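Local coordinates for protein enoyl-CoA hydratase (Geobacillus kaustophilus, PDB 2PPY) that probably hydrates the double bond of enoyl-CoA thioesters in fatty acid beta-oxidation, as a hexameric member of the crotonase-like family, at residues L125-D130 with E195-Y200. Residues are numbered along the deposited sequence; the frame is centred on the assembly and turned at random.
Sequences LRFMGD and ERTREY
Phe127 and Tyr200 form a T-shaped (edge-to-face) aromatic pair that packs helix 193-205 against one side of the central sheet of this crotonase-like fold, a compact case of a helix held to a strand by alternate side chains. Strand 125-129 lies between strands 103-108 and 186-188, and Leu125 and Phe127, two residues apart, both project toward the helix; the axes of segments 195-200 and 125-129 come within 9.6 Å and run roughly antiparallel, at 154°. The edge of the Phe127 ring enters over one face of Tyr200, with planes at 74° and centroids 4.9 Å apart. Phe127 CZ sits above the middle of the tyrosine ring, and Phe127 CE2 lies 3.7 Å from Tyr200 CG. A first torsion of -177° at Tyr200 swings its ring away from the backbone N and alongside the carbonyl carbon, and the second torsion turns the face to this edge. Leu125 extends the apolar patch toward the phenol end, Leu125 CD1 standing 3.7 Å from Tyr200 CE1 and also touching the OH. One helical turn earlier, Thr197 OG1 lies near the plane of the Phe127 ring, at its edge and 3.6 Å from Phe127 CD2; this is packing against a ring carbon, and the hydroxyl makes its hydrogen bond to Thr193 O in its own helix. Phe188 makes a further edge-to-face pair with Phe127. The phenol OH has its polar partner across the subunit interface, in a hydrogen bond to Asp165 OD1 of the second subunit. Replacing Tyr200 with an alanine would probably leave the Phe127 edge without its aromatic face and Asp165 of that subunit without this partner. No hydrogen bond joins strand and helix here, so their union rests on ring and methyl packing, while the same tyrosine carries its polar end into the contact between subunits.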
loop_
_atom_site.group_PDB
_atom_site.type_symbol
_atom_site.label_atom_id
_atom_site.label_comp_id
_atom_site.label_asym_id
_atom_site.label_seq_id
_atom_site.Cartn_x
_atom_site.Cartn_y
_atom_site.Cartn_z
ATOM N N LEU A 125 -23.272 2.998 -5.753
ATOM C CA LEU A 125 -23.762 2.813 -7.115
ATOM C C LEU A 125 -24.345 4.111 -7.663
ATOM O O LEU A 125 -24.758 4.979 -6.904
ATOM C CB LEU A 125 -24.846 1.731 -7.144
ATOM C CG LEU A 125 -24.506 0.317 -6.668
ATOM C CD1 LEU A 125 -25.796 -0.464 -6.404
ATOM C CD2 LEU A 125 -23.642 -0.384 -7.704
ATOM N N ARG A 126 -24.387 4.222 -8.987
ATOM C CA ARG A 126 -24.931 5.401 -9.652
ATOM C C ARG A 126 -25.849 4.997 -10.803
ATOM O O ARG A 126 -25.413 4.318 -11.730
ATOM C CB ARG A 126 -23.790 6.271 -10.190
ATOM C CG ARG A 126 -22.978 6.986 -9.107
ATOM C CD ARG A 126 -21.566 7.283 -9.592
ATOM N NE ARG A 126 -20.802 6.047 -9.743
ATOM C CZ ARG A 126 -20.363 5.313 -8.723
ATOM N NH1 ARG A 126 -20.604 5.693 -7.473
ATOM N NH2 ARG A 126 -19.702 4.186 -8.950
ATOM N N PHE A 127 -27.119 5.400 -10.728
ATOM C CA PHE A 127 -28.106 5.109 -11.777
ATOM C C PHE A 127 -28.523 6.451 -12.375
ATOM O O PHE A 127 -28.862 7.379 -11.643
ATOM C CB PHE A 127 -29.348 4.401 -11.206
ATOM C CG PHE A 127 -29.064 3.062 -10.557
ATOM C CD1 PHE A 127 -27.885 2.362 -10.823
ATOM C CD2 PHE A 127 -29.992 2.494 -9.684
ATOM C CE1 PHE A 127 -27.634 1.116 -10.221
ATOM C CE2 PHE A 127 -29.753 1.251 -9.079
ATOM C CZ PHE A 127 -28.571 0.560 -9.351
HETATM N N MSE A 128 -28.511 6.559 -13.699
HETATM C CA MSE A 128 -28.853 7.824 -14.345
HETATM C C MSE A 128 -29.928 7.731 -15.429
HETATM O O MSE A 128 -30.025 6.726 -16.129
HETATM C CB MSE A 128 -27.574 8.430 -14.927
HETATM C CG MSE A 128 -27.716 9.813 -15.529
HETATM SE SE MSE A 128 -25.965 10.595 -15.787
HETATM C CE MSE A 128 -26.310 12.379 -15.122
ATOM N N GLY A 129 -30.726 8.792 -15.560
ATOM C CA GLY A 129 -31.777 8.824 -16.567
ATOM C C GLY A 129 -31.209 9.082 -17.952
ATOM O O GLY A 129 -30.222 9.808 -18.080
ATOM N N ASP A 130 -31.824 8.520 -18.993
ATOM C CA ASP A 130 -31.285 8.713 -20.338
ATOM C C ASP A 130 -31.387 10.128 -20.899
ATOM O O ASP A 130 -30.919 10.394 -22.002
ATOM C CB ASP A 130 -31.876 7.691 -21.329
ATOM C CG ASP A 130 -33.389 7.774 -21.459
ATOM O OD1 ASP A 130 -33.944 6.930 -22.190
ATOM O OD2 ASP A 130 -34.023 8.659 -20.849
ATOM N N GLU A 195 -38.427 4.999 -10.463
ATOM C CA GLU A 195 -39.147 3.741 -10.376
ATOM C C GLU A 195 -38.191 2.551 -10.371
ATOM O O GLU A 195 -38.219 1.727 -9.460
ATOM C CB GLU A 195 -40.109 3.620 -11.560
ATOM C CG GLU A 195 -41.062 2.441 -11.488
ATOM C CD GLU A 195 -41.848 2.255 -12.775
ATOM O OE1 GLU A 195 -41.914 3.210 -13.578
ATOM O OE2 GLU A 195 -42.410 1.158 -12.977
ATOM N N ARG A 196 -37.342 2.466 -11.387
ATOM C CA ARG A 196 -36.405 1.356 -11.488
ATOM C C ARG A 196 -35.323 1.376 -10.406
ATOM O O ARG A 196 -34.848 0.323 -9.986
ATOM C CB ARG A 196 -35.796 1.328 -12.891
ATOM C CG ARG A 196 -36.867 1.204 -13.981
ATOM C CD ARG A 196 -36.280 0.916 -15.345
ATOM N NE ARG A 196 -35.508 -0.320 -15.341
ATOM C CZ ARG A 196 -34.893 -0.817 -16.407
ATOM N NH1 ARG A 196 -34.967 -0.183 -17.571
ATOM N NH2 ARG A 196 -34.194 -1.941 -16.308
ATOM N N THR A 197 -34.940 2.565 -9.947
ATOM C CA THR A 197 -33.944 2.666 -8.883
ATOM C C THR A 197 -34.561 2.086 -7.611
ATOM O O THR A 197 -33.933 1.282 -6.915
ATOM C CB THR A 197 -33.534 4.134 -8.610
ATOM O OG1 THR A 197 -32.875 4.670 -9.763
ATOM C CG2 THR A 197 -32.589 4.215 -7.410
ATOM N N ARG A 198 -35.794 2.497 -7.313
ATOM C CA ARG A 198 -36.505 2.012 -6.128
ATOM C C ARG A 198 -36.743 0.511 -6.209
ATOM O O ARG A 198 -36.705 -0.188 -5.196
ATOM C CB ARG A 198 -37.847 2.737 -5.974
ATOM C CG ARG A 198 -37.727 4.109 -5.335
ATOM C CD ARG A 198 -38.952 4.969 -5.582
ATOM N NE ARG A 198 -38.826 6.263 -4.921
ATOM C CZ ARG A 198 -39.463 7.367 -5.303
ATOM N NH1 ARG A 198 -40.277 7.337 -6.350
ATOM N NH2 ARG A 198 -39.281 8.502 -4.640
ATOM N N GLU A 199 -36.991 0.022 -7.420
ATOM C CA GLU A 199 -37.223 -1.401 -7.636
ATOM C C GLU A 199 -35.957 -2.184 -7.295
ATOM O O GLU A 199 -36.025 -3.262 -6.706
ATOM C CB GLU A 199 -37.621 -1.649 -9.091
ATOM C CG GLU A 199 -37.875 -3.102 -9.439
ATOM C CD GLU A 199 -38.371 -3.273 -10.864
ATOM O OE1 GLU A 199 -39.437 -2.708 -11.190
ATOM O OE2 GLU A 199 -37.695 -3.966 -11.656
ATOM N N TYR A 200 -34.805 -1.629 -7.662
ATOM C CA TYR A 200 -33.519 -2.262 -7.389
ATOM C C TYR A 200 -33.289 -2.287 -5.886
ATOM O O TYR A 200 -32.908 -3.314 -5.325
ATOM C CB TYR A 200 -32.400 -1.484 -8.089
ATOM C CG TYR A 200 -31.007 -2.066 -7.945
ATOM C CD1 TYR A 200 -30.268 -1.887 -6.775
ATOM C CD2 TYR A 200 -30.409 -2.756 -9.002
ATOM C CE1 TYR A 200 -28.957 -2.373 -6.662
ATOM C CE2 TYR A 200 -29.102 -3.249 -8.899
ATOM C CZ TYR A 200 -28.382 -3.049 -7.727
ATOM O OH TYR A 200 -27.082 -3.502 -7.627
#